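Local coordinates for soluble epoxide hydrolase (Bacillus megaterium, PDB 4INZ), which belongs, as a soluble epoxide hydrolase, to the alpha/beta hydrolase superfamily and folds as a mixed beta sheet flanked by helices with a helical cap, at residues 23-32 against 94-103; 73-84 against 210-221. The protein carries 1 engineered substitution. All coordinates share one frame; numbering follows the deposited sequence.

In the fold
Two neighbouring contacts in an alpha/beta hydrolase illustrate how a sheet, a flanking helix and a more distant helix can be tied through a single loop. Contact 1 seats the N-terminal hairpin, at one edge of the mixed sheet, on helix 89-102; contact 2 fixes the loop between strand 66-70 and that same helix against helix 213-220. Their centres lie about 15 Å apart, yet they touch directly. Arg73 NE of contact 2 forms a salt bridge with Asp95 OD2 of contact 1 at 2.7 Å, and Glu79 OE1 probably accepts a hydrogen bond from Asn29 N at 2.8 Å. Along the sequence the segments alternate, so the two contacts interlock.

Contact 1: residues 23-32 against 94-103; sequences INVNGVNLHY and EDIRQVIEGL
Val25 meets Gln98 and Val99 where the hairpin 23-32 lies against helix 94-102, an instance of a helix packed on one face of the edge strands of a sheet, mainly through aliphatic side chains. The packing is close here: Val25 CB sits 3.6 Å from Gln98 CB, the two side chains running past each other in opposite directions, while Val25 CG1 and Leu30 CD1 both reach Val99 CG2, at 4.0 and 4.1 Å. It stays close further along, where Ile23 extends CG1 anti to its own N (chi1 -167°), which carries CD1 over the backbone of Gly102, 3.5 Å from its C; the lack of a side chain on Gly102 permits this approach. Leu103 CD2 then comes obliquely to the Tyr32 ring, 3.9 Å from CZ.

The turn end is polar, with Gly27 exposed and Asn26 and Glu94 partly so. Asn26 N donates to Gln98 OE1 (2.8 Å), well above the plane of that carbonyl, and the bond is bent, at 141° about the hydrogen. Asn26 ND2 donates to Asp95 OD1 at 3.0 Å, also from above the carboxylate plane, with amide and carboxylate turned 78° apart. Asp95 itself is buried and keeps a stronger partner in Arg73, whose salt bridge engages OD2, so both carboxylate oxygens are satisfied. Behind Gln98, a second shell fixes its rotation: NE2 donates nearly straight to Glu94 OE2, an oxygen that Arg97 NH2 reaches from the same face. Arg97 grips Glu94 side-on and continues the salt-bridge network to Glu101. The type I' turn from Val25 to Val28 makes this a beta hairpin whose first strand is an outermost strand of the mixed sheet, packed on one of the helices that flank the sheet in the alpha/beta hydrolase fold.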
loop_
_atom_site.group_PDB
_atom_site.type_symbol
_atom_site.label_atom_id
_atom_site.label_comp_id
_atom_site.label_asym_id
_atom_site.label_seq_id
_atom_site.Cartn_x
_atom_site.Cartn_y
_atom_site.Cartn_z
ATOM N N ILE A 23 -6.053 13.374 -11.991
ATOM C CA ILE A 23 -7.233 12.722 -12.533
ATOM C C ILE A 23 -8.393 12.896 -11.556
ATOM O O ILE A 23 -8.252 12.685 -10.354
ATOM C CB ILE A 23 -6.974 11.230 -12.854
ATOM C CG1 ILE A 23 -8.102 10.657 -13.718
ATOM C CG2 ILE A 23 -6.758 10.414 -11.572
ATOM C CD1 ILE A 23 -7.803 9.283 -14.278
ATOM N N ASN A 24 -9.535 13.333 -12.069
ATOM C CA ASN A 24 -10.696 13.540 -11.223
ATOM C C ASN A 24 -11.506 12.260 -11.121
ATOM O O ASN A 24 -12.025 11.757 -12.120
ATOM C CB ASN A 24 -11.566 14.682 -11.767
ATOM C CG ASN A 24 -12.758 14.986 -10.875
ATOM O OD1 ASN A 24 -13.880 14.565 -11.153
ATOM N ND2 ASN A 24 -12.518 15.725 -9.795
ATOM N N VAL A 25 -11.602 11.728 -9.910
ATOM C CA VAL A 25 -12.348 10.504 -9.677
ATOM C C VAL A 25 -13.108 10.593 -8.367
ATOM O O VAL A 25 -12.611 11.143 -7.382
ATOM C CB VAL A 25 -11.422 9.262 -9.613
ATOM C CG1 VAL A 25 -10.619 9.114 -10.897
ATOM C CG2 VAL A 25 -10.504 9.336 -8.405
ATOM N N ASN A 26 -14.325 10.061 -8.364
ATOM C CA ASN A 26 -15.037 9.824 -7.119
ATOM C C ASN A 26 -15.097 11.060 -6.224
ATOM O O ASN A 26 -15.003 10.959 -4.998
ATOM C CB ASN A 26 -14.371 8.663 -6.376
ATOM C CG ASN A 26 -15.268 8.051 -5.323
ATOM O OD1 ASN A 26 -16.486 8.256 -5.329
ATOM N ND2 ASN A 26 -14.672 7.290 -4.413
ATOM N N GLY A 27 -15.241 12.227 -6.845
ATOM C CA GLY A 27 -15.446 13.466 -6.113
ATOM C C GLY A 27 -14.185 14.153 -5.619
ATOM O O GLY A 27 -14.261 15.154 -4.904
ATOM N N VAL A 28 -13.025 13.621 -5.997
ATOM C CA VAL A 28 -11.751 14.196 -5.575
ATOM C C VAL A 28 -10.761 14.266 -6.734
ATOM O O VAL A 28 -10.896 13.535 -7.716
ATOM C CB VAL A 28 -11.118 13.376 -4.424
ATOM C CG1 VAL A 28 -12.096 13.248 -3.265
ATOM C CG2 VAL A 28 -10.688 11.998 -4.915
ATOM N N ASN A 29 -9.778 15.157 -6.620
ATOM C CA ASN A 29 -8.682 15.220 -7.576
ATOM C C ASN A 29 -7.492 14.470 -7.007
ATOM O O ASN A 29 -6.951 14.862 -5.969
ATOM C CB ASN A 29 -8.266 16.671 -7.846
ATOM C CG ASN A 29 -9.309 17.450 -8.620
ATOM O OD1 ASN A 29 -9.990 16.912 -9.495
ATOM N ND2 ASN A 29 -9.437 18.735 -8.304
ATOM N N LEU A 30 -7.090 13.389 -7.673
ATOM C CA LEU A 30 -5.927 12.626 -7.237
ATOM C C LEU A 30 -4.725 12.911 -8.123
ATOM O O LEU A 30 -4.837 12.939 -9.349
ATOM C CB LEU A 30 -6.222 11.130 -7.257
ATOM C CG LEU A 30 -7.368 10.635 -6.382
ATOM C CD1 LEU A 30 -7.430 9.128 -6.447
ATOM C CD2 LEU A 30 -7.192 11.107 -4.948
ATOM N N HIS A 31 -3.579 13.122 -7.488
ATOM C CA HIS A 31 -2.323 13.342 -8.188
ATOM C C HIS A 31 -1.618 12.014 -8.473
ATOM O O HIS A 31 -1.712 11.076 -7.684
ATOM C CB HIS A 31 -1.421 14.234 -7.337
ATOM C CG HIS A 31 -0.063 14.466 -7.925
ATOM N ND1 HIS A 31 1.047 13.745 -7.539
ATOM C CD2 HIS A 31 0.370 15.357 -8.850
ATOM C CE1 HIS A 31 2.103 14.173 -8.209
ATOM N NE2 HIS A 31 1.721 15.152 -9.010
ATOM N N TYR A 32 -0.918 11.915 -9.600
ATOM C CA TYR A 32 -0.187 10.677 -9.902
ATOM C C TYR A 32 1.050 10.936 -10.747
ATOM O O TYR A 32 1.140 11.957 -11.431
ATOM C CB TYR A 32 -1.085 9.648 -10.606
ATOM C CG TYR A 32 -1.596 10.071 -11.975
ATOM C CD1 TYR A 32 -2.816 10.716 -12.109
ATOM C CD2 TYR A 32 -0.870 9.807 -13.130
ATOM C CE1 TYR A 32 -3.297 11.095 -13.343
ATOM C CE2 TYR A 32 -1.350 10.186 -14.383
ATOM C CZ TYR A 32 -2.563 10.829 -14.481
ATOM O OH TYR A 32 -3.057 11.222 -15.713
ATOM N N GLU A 94 -13.447 2.539 -4.683
ATOM C CA GLU A 94 -14.034 3.220 -5.834
ATOM C C GLU A 94 -13.023 4.161 -6.491
ATOM O O GLU A 94 -13.017 4.318 -7.715
ATOM C CB GLU A 94 -15.310 3.971 -5.443
ATOM C CG GLU A 94 -15.916 4.797 -6.573
ATOM C CD GLU A 94 -16.613 3.956 -7.642
ATOM O OE1 GLU A 94 -16.613 2.711 -7.542
ATOM O OE2 GLU A 94 -17.172 4.553 -8.588
ATOM N N ASP A 95 -12.165 4.783 -5.685
ATOM C CA ASP A 95 -11.086 5.593 -6.238
ATOM C C ASP A 95 -10.322 4.761 -7.253
ATOM O O ASP A 95 -10.070 5.204 -8.373
ATOM C CB ASP A 95 -10.105 6.057 -5.153
ATOM C CG ASP A 95 -10.614 7.247 -4.364
ATOM O OD1 ASP A 95 -11.683 7.794 -4.714
ATOM O OD2 ASP A 95 -9.928 7.640 -3.394
ATOM N N ILE A 96 -9.946 3.550 -6.847
ATOM C CA ILE A 96 -9.101 2.711 -7.678
ATOM C C ILE A 96 -9.836 2.300 -8.944
ATOM O O ILE A 96 -9.263 2.304 -10.030
ATOM C CB ILE A 96 -8.600 1.465 -6.917
ATOM C CG1 ILE A 96 -7.874 1.887 -5.635
ATOM C CG2 ILE A 96 -7.680 0.627 -7.804
ATOM C CD1 ILE A 96 -6.754 2.907 -5.850
ATOM N N ARG A 97 -11.114 1.964 -8.807
ATOM C CA ARG A 97 -11.906 1.585 -9.968
ATOM C C ARG A 97 -11.945 2.708 -11.002
ATOM O O ARG A 97 -11.750 2.468 -12.194
ATOM C CB ARG A 97 -13.328 1.208 -9.558
ATOM C CG ARG A 97 -14.064 0.401 -10.603
ATOM C CD ARG A 97 -15.554 0.313 -10.283
ATOM N NE ARG A 97 -16.196 1.624 -10.302
ATOM C CZ ARG A 97 -16.585 2.246 -11.410
ATOM N NH1 ARG A 97 -16.399 1.676 -12.595
ATOM N NH2 ARG A 97 -17.159 3.438 -11.339
ATOM N N GLN A 98 -12.199 3.930 -10.541
ATOM C CA GLN A 98 -12.335 5.070 -11.446
ATOM C C GLN A 98 -10.991 5.508 -12.030
ATOM O O GLN A 98 -10.931 6.017 -13.143
ATOM C CB GLN A 98 -13.032 6.250 -10.756
ATOM C CG GLN A 98 -14.483 6.001 -10.372
ATOM C CD GLN A 98 -15.241 7.293 -10.089
ATOM O OE1 GLN A 98 -14.846 8.369 -10.536
ATOM N NE2 GLN A 98 -16.328 7.191 -9.334
ATOM N N VAL A 99 -9.911 5.316 -11.282
ATOM C CA VAL A 99 -8.592 5.653 -11.799
ATOM C C VAL A 99 -8.238 4.785 -13.004
ATOM O O VAL A 99 -7.758 5.285 -14.026
ATOM C CB VAL A 99 -7.509 5.513 -10.718
ATOM C CG1 VAL A 99 -6.125 5.484 -11.356
ATOM C CG2 VAL A 99 -7.634 6.654 -9.710
ATOM N N ILE A 100 -8.480 3.486 -12.884
ATOM C CA ILE A 100 -8.198 2.550 -13.971
ATOM C C ILE A 100 -8.992 2.921 -15.225
ATOM O O ILE A 100 -8.449 2.986 -16.333
ATOM C CB ILE A 100 -8.491 1.090 -13.546
ATOM C CG1 ILE A 100 -7.546 0.682 -12.410
ATOM C CG2 ILE A 100 -8.343 0.142 -14.725
ATOM C CD1 ILE A 100 -7.885 -0.652 -11.765
ATOM N N GLU A 101 -10.277 3.189 -15.044
ATOM C CA GLU A 101 -11.119 3.583 -16.166
ATOM C C GLU A 101 -10.775 4.982 -16.662
ATOM O O GLU A 101 -10.791 5.243 -17.867
ATOM C CB GLU A 101 -12.591 3.510 -15.784
ATOM C CG GLU A 101 -13.086 2.103 -15.543
ATOM C CD GLU A 101 -14.591 2.006 -15.626
ATOM O OE1 GLU A 101 -15.246 3.067 -15.717
ATOM O OE2 GLU A 101 -15.113 0.871 -15.608
ATOM N N GLY A 102 -10.469 5.880 -15.733
ATOM C CA GLY A 102 -10.154 7.253 -16.084
ATOM C C GLY A 102 -8.921 7.341 -16.964
ATOM O O GLY A 102 -8.827 8.204 -17.841
ATOM N N LEU A 103 -7.973 6.442 -16.722
ATOM C CA LEU A 103 -6.733 6.394 -17.488
ATOM C C LEU A 103 -6.931 5.737 -18.849
ATOM O O LEU A 103 -6.031 5.754 -19.690
ATOM C CB LEU A 103 -5.659 5.644 -16.702
ATOM C CG LEU A 103 -5.151 6.358 -15.452
ATOM C CD1 LEU A 103 -4.260 5.435 -14.644
ATOM C CD2 LEU A 103 -4.408 7.638 -15.834
#

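Contact 2: residues 73-84 against 210-221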
loop_
_atom_site.group_PDB
_atom_site.type_symbol
_atom_site.label_atom_id
_atom_site.label_comp_id
_atom_site.label_asym_id
_atom_site.label_seq_id
_atom_site.Cartn_x
_atom_site.Cartn_y
_atom_site.Cartn_z
ATOM N N ARG A 73 -5.834 9.440 -1.740
ATOM C CA ARG A 73 -6.501 10.630 -1.224
ATOM C C ARG A 73 -5.918 10.989 0.135
ATOM O O ARG A 73 -5.650 10.111 0.964
ATOM C CB ARG A 73 -8.029 10.460 -1.155
ATOM C CG ARG A 73 -8.521 9.304 -0.284
ATOM C CD ARG A 73 -10.037 9.352 -0.100
ATOM N NE ARG A 73 -10.771 9.291 -1.363
ATOM C CZ ARG A 73 -11.923 9.925 -1.585
ATOM N NH1 ARG A 73 -12.476 10.661 -0.629
ATOM N NH2 ARG A 73 -12.532 9.820 -2.759
ATOM N N GLY A 74 -5.696 12.282 0.346
ATOM C CA GLY A 74 -5.117 12.755 1.586
ATOM C C GLY A 74 -3.603 12.882 1.544
ATOM O O GLY A 74 -3.027 13.581 2.366
ATOM N N TYR A 75 -2.964 12.211 0.585
ATOM C CA TYR A 75 -1.501 12.175 0.494
ATOM C C TYR A 75 -0.903 13.142 -0.527
ATOM O O TYR A 75 -1.441 13.319 -1.622
ATOM C CB TYR A 75 -1.026 10.768 0.119
ATOM C CG TYR A 75 -1.016 9.769 1.248
ATOM C CD1 TYR A 75 -2.183 9.127 1.647
ATOM C CD2 TYR A 75 0.172 9.445 1.905
ATOM C CE1 TYR A 75 -2.168 8.185 2.673
ATOM C CE2 TYR A 75 0.190 8.512 2.923
ATOM C CZ TYR A 75 -0.983 7.891 3.307
ATOM O OH TYR A 75 -0.961 6.960 4.321
ATOM N N ASN A 76 0.241 13.726 -0.166
ATOM C CA ASN A 76 1.012 14.569 -1.079
ATOM C C ASN A 76 0.118 15.601 -1.763
ATOM O O ASN A 76 -0.537 16.397 -1.091
ATOM C CB ASN A 76 1.746 13.694 -2.110
ATOM C CG ASN A 76 2.792 14.461 -2.903
ATOM O OD1 ASN A 76 3.384 15.418 -2.409
ATOM N ND2 ASN A 76 3.018 14.046 -4.145
ATOM N N LEU A 77 0.074 15.577 -3.091
ATOM C CA LEU A 77 -0.678 16.588 -3.837
ATOM C C LEU A 77 -2.135 16.208 -4.109
ATOM O O LEU A 77 -2.894 16.988 -4.690
ATOM C CB LEU A 77 0.045 16.932 -5.142
ATOM C CG LEU A 77 1.391 17.642 -4.953
ATOM C CD1 LEU A 77 2.196 17.658 -6.256
ATOM C CD2 LEU A 77 1.220 19.062 -4.402
ATOM N N SER A 78 -2.535 15.014 -3.688
ATOM C CA SER A 78 -3.922 14.609 -3.861
ATOM C C SER A 78 -4.833 15.384 -2.928
ATOM O O SER A 78 -4.406 15.844 -1.873
ATOM C CB SER A 78 -4.083 13.099 -3.648
ATOM O OG SER A 78 -3.513 12.402 -4.738
ATOM N N GLU A 79 -6.091 15.522 -3.329
ATOM C CA GLU A 79 -7.082 16.217 -2.532
ATOM C C GLU A 79 -7.182 15.628 -1.126
ATOM O O GLU A 79 -6.938 14.433 -0.921
ATOM C CB GLU A 79 -8.438 16.167 -3.243
ATOM C CG GLU A 79 -9.519 16.987 -2.583
ATOM C CD GLU A 79 -10.648 17.340 -3.537
ATOM O OE1 GLU A 79 -10.479 17.155 -4.763
ATOM O OE2 GLU A 79 -11.702 17.806 -3.058
ATOM N N LYS A 80 -7.533 16.479 -0.165
ATOM C CA LYS A 80 -7.639 16.077 1.232
ATOM C C LYS A 80 -9.032 16.382 1.787
ATOM O O LYS A 80 -9.218 17.338 2.552
ATOM C CB LYS A 80 -6.553 16.762 2.062
ATOM C CG LYS A 80 -5.131 16.368 1.636
ATOM C CD LYS A 80 -4.097 17.437 1.989
ATOM C CE LYS A 80 -3.802 18.357 0.808
ATOM N NZ LYS A 80 -3.025 17.698 -0.289
ATOM N N PRO A 81 -10.023 15.565 1.401
ATOM C CA PRO A 81 -11.403 15.824 1.829
ATOM C C PRO A 81 -11.551 15.719 3.343
ATOM O O PRO A 81 -10.781 15.005 3.991
ATOM C CB PRO A 81 -12.199 14.715 1.134
ATOM C CG PRO A 81 -11.201 13.631 0.863
ATOM C CD PRO A 81 -9.920 14.360 0.561
ATOM N N SER A 82 -12.535 16.432 3.892
ATOM C CA SER A 82 -12.796 16.430 5.327
ATOM C C SER A 82 -13.616 15.221 5.744
ATOM O O SER A 82 -14.380 14.674 4.947
ATOM C CB SER A 82 -13.557 17.698 5.732
ATOM O OG SER A 82 -12.729 18.844 5.648
ATOM N N GLY A 83 -13.455 14.815 7.000
ATOM C CA GLY A 83 -14.305 13.798 7.597
ATOM C C GLY A 83 -13.801 12.375 7.448
ATOM O O GLY A 83 -13.187 12.020 6.440
ATOM N N LEU A 84 -14.077 11.551 8.454
ATOM C CA LEU A 84 -13.629 10.160 8.454
ATOM C C LEU A 84 -14.264 9.357 7.331
ATOM O O LEU A 84 -13.633 8.463 6.759
ATOM C CB LEU A 84 -13.952 9.491 9.789
ATOM C CG LEU A 84 -13.072 9.883 10.969
ATOM C CD1 LEU A 84 -13.539 9.164 12.225
ATOM C CD2 LEU A 84 -11.608 9.564 10.665
ATOM N N ASN A 210 2.883 18.964 1.810
ATOM C CA ASN A 210 1.763 19.097 0.875
ATOM C C ASN A 210 0.545 18.257 1.262
ATOM O O ASN A 210 -0.601 18.638 0.999
ATOM C CB ASN A 210 2.220 18.732 -0.546
ATOM C CG ASN A 210 3.175 19.761 -1.129
ATOM O OD1 ASN A 210 3.031 20.954 -0.873
ATOM N ND2 ASN A 210 4.150 19.304 -1.918
ATOM N N GLY A 211 0.801 17.119 1.891
ATOM C CA GLY A 211 -0.249 16.192 2.276
ATOM C C GLY A 211 -0.882 16.585 3.592
ATOM O O GLY A 211 -0.605 17.654 4.122
ATOM N N SER A 212 -1.729 15.704 4.122
ATOM C CA SER A 212 -2.402 15.941 5.393
ATOM C C SER A 212 -2.226 14.754 6.328
ATOM O O SER A 212 -2.717 13.653 6.054
ATOM C CB SER A 212 -3.891 16.185 5.176
ATOM O OG SER A 212 -4.581 16.143 6.417
ATOM N N VAL A 213 -1.533 14.975 7.436
ATOM C CA VAL A 213 -1.366 13.917 8.419
ATOM C C VAL A 213 -2.723 13.498 8.980
ATOM O O VAL A 213 -2.958 12.318 9.241
ATOM C CB VAL A 213 -0.401 14.330 9.545
ATOM C CG1 VAL A 213 -0.418 13.293 10.669
ATOM C CG2 VAL A 213 1.005 14.488 8.984
ATOM N N LEU A 214 -3.629 14.458 9.141
ATOM C CA LEU A 214 -4.978 14.134 9.598
ATOM C C LEU A 214 -5.631 13.126 8.651
ATOM O O LEU A 214 -6.167 12.104 9.084
ATOM C CB LEU A 214 -5.837 15.396 9.723
ATOM C CG LEU A 214 -7.300 15.170 10.111
ATOM C CD1 LEU A 214 -7.407 14.380 11.410
ATOM C CD2 LEU A 214 -8.041 16.494 10.229
ATOM N N SER A 215 -5.568 13.411 7.356
ATOM C CA SER A 215 -6.100 12.511 6.342
ATOM C C SER A 215 -5.452 11.134 6.427
ATOM O O SER A 215 -6.135 10.112 6.366
ATOM C CB SER A 215 -5.858 13.079 4.949
ATOM O OG SER A 215 -6.587 14.277 4.752
ATOM N N MET A 216 -4.127 11.109 6.547
ATOM C CA MET A 216 -3.415 9.845 6.597
ATOM C C MET A 216 -3.896 9.000 7.787
ATOM O O MET A 216 -4.181 7.809 7.630
ATOM C CB MET A 216 -1.899 10.098 6.614
ATOM C CG MET A 216 -1.431 10.899 5.388
ATOM S SD MET A 216 0.122 11.821 5.530
ATOM C CE MET A 216 1.312 10.483 5.538
ATOM N N LEU A 217 -4.000 9.620 8.960
ATOM C CA LEU A 217 -4.457 8.916 10.159
ATOM C C LEU A 217 -5.920 8.496 10.060
ATOM O O LEU A 217 -6.328 7.499 10.666
ATOM C CB LEU A 217 -4.228 9.778 11.408
ATOM C CG LEU A 217 -2.750 10.037 11.722
ATOM C CD1 LEU A 217 -2.557 11.083 12.815
ATOM C CD2 LEU A 217 -2.048 8.727 12.092
ATOM N N SER A 218 -6.703 9.253 9.296
ATOM C CA SER A 218 -8.132 8.977 9.141
ATOM C C SER A 218 -8.402 7.574 8.591
ATOM O O SER A 218 -9.386 6.936 8.966
ATOM C CB SER A 218 -8.810 10.041 8.270
ATOM O OG SER A 218 -8.839 11.293 8.930
ATOM N N TYR A 219 -7.530 7.100 7.707
ATOM C CA TYR A 219 -7.616 5.729 7.215
ATOM C C TYR A 219 -7.709 4.753 8.380
ATOM O O TYR A 219 -8.562 3.861 8.391
ATOM C CB TYR A 219 -6.367 5.376 6.414
ATOM C CG TYR A 219 -6.279 5.935 5.017
ATOM C CD1 TYR A 219 -6.078 7.291 4.794
ATOM C CD2 TYR A 219 -6.347 5.090 3.916
ATOM C CE1 TYR A 219 -5.968 7.786 3.513
ATOM C CE2 TYR A 219 -6.241 5.576 2.631
ATOM C CZ TYR A 219 -6.054 6.921 2.433
ATOM O OH TYR A 219 -5.948 7.396 1.153
ATOM N N TYR A 220 -6.807 4.912 9.345
ATOM C CA TYR A 220 -6.713 3.994 10.480
ATOM C C TYR A 220 -7.922 4.090 11.401
ATOM O O TYR A 220 -8.291 3.119 12.075
ATOM C CB TYR A 220 -5.442 4.265 11.298
ATOM C CG TYR A 220 -4.153 3.905 10.596
ATOM C CD1 TYR A 220 -3.562 2.663 10.786
ATOM C CD2 TYR A 220 -3.522 4.811 9.749
ATOM C CE1 TYR A 220 -2.381 2.327 10.145
ATOM C CE2 TYR A 220 -2.342 4.487 9.105
ATOM C CZ TYR A 220 -1.774 3.241 9.305
ATOM O OH TYR A 220 -0.599 2.910 8.663
ATOM N N ARG A 221 -8.533 5.265 11.433
ATOM C CA ARG A 221 -9.611 5.525 12.383
ATOM C C ARG A 221 -10.947 4.940 11.941
ATOM O O ARG A 221 -11.954 5.076 12.639
ATOM C CB ARG A 221 -9.703 7.027 12.676
ATOM C CG ARG A 221 -8.493 7.490 13.464
ATOM C CD ARG A 221 -8.295 8.993 13.494
ATOM N NE ARG A 221 -7.151 9.308 14.343
ATOM C CZ ARG A 221 -6.711 10.534 14.600
ATOM N NH1 ARG A 221 -7.312 11.589 14.067
ATOM N NH2 ARG A 221 -5.659 10.700 15.394
HETATM O O HOH W 1 -3.091 6.107 5.686
HETATM O O HOH W 2 5.371 16.947 -3.405
#
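This is a mixed aromatic and polar contact between an irregular loop and a short helix: residues 73-84, running from strand 66-70 toward helix 89-102, pack against helix 213-220 and the turn before it. Met216 lies across one face of the Tyr75 ring, its CG 3.8 Å from the centroid in a CH-pi contact and, in the conformer described, its SD over the same face in a Met-aromatic one. The edge of Tyr75 turns toward the face of Tyr219 in an offset edge-to-face pair, planes 76° apart, and Tyr219 OH donates in the carbonyl plane to a lone pair of Arg73 O (2.7 Å). A water joins Tyr75 OH to Met216 O.

The helix begins with a classical N-cap: Ser212 OG accepts from Ser215 N, while Ser212 N donates to Gly74 O at 3.0 Å, so one residue both caps the helix and ties it to the loop. Gly74 lets Ser215 CB approach its CA to 3.5 Å; Ser215 OG is hydrogen-bonded to Tyr87 OH. Across the type II' turn Tyr75-Ser78, the Lys80 chain folds back at chi3 and chi4, and NZ donates hydrogen bonds to Asn210 O (2.9 Å) and Ser78 O, and a weak one to Asn76 O. At the far end, Leu84 CD2 rests 3.7 Å from Ser218 CB.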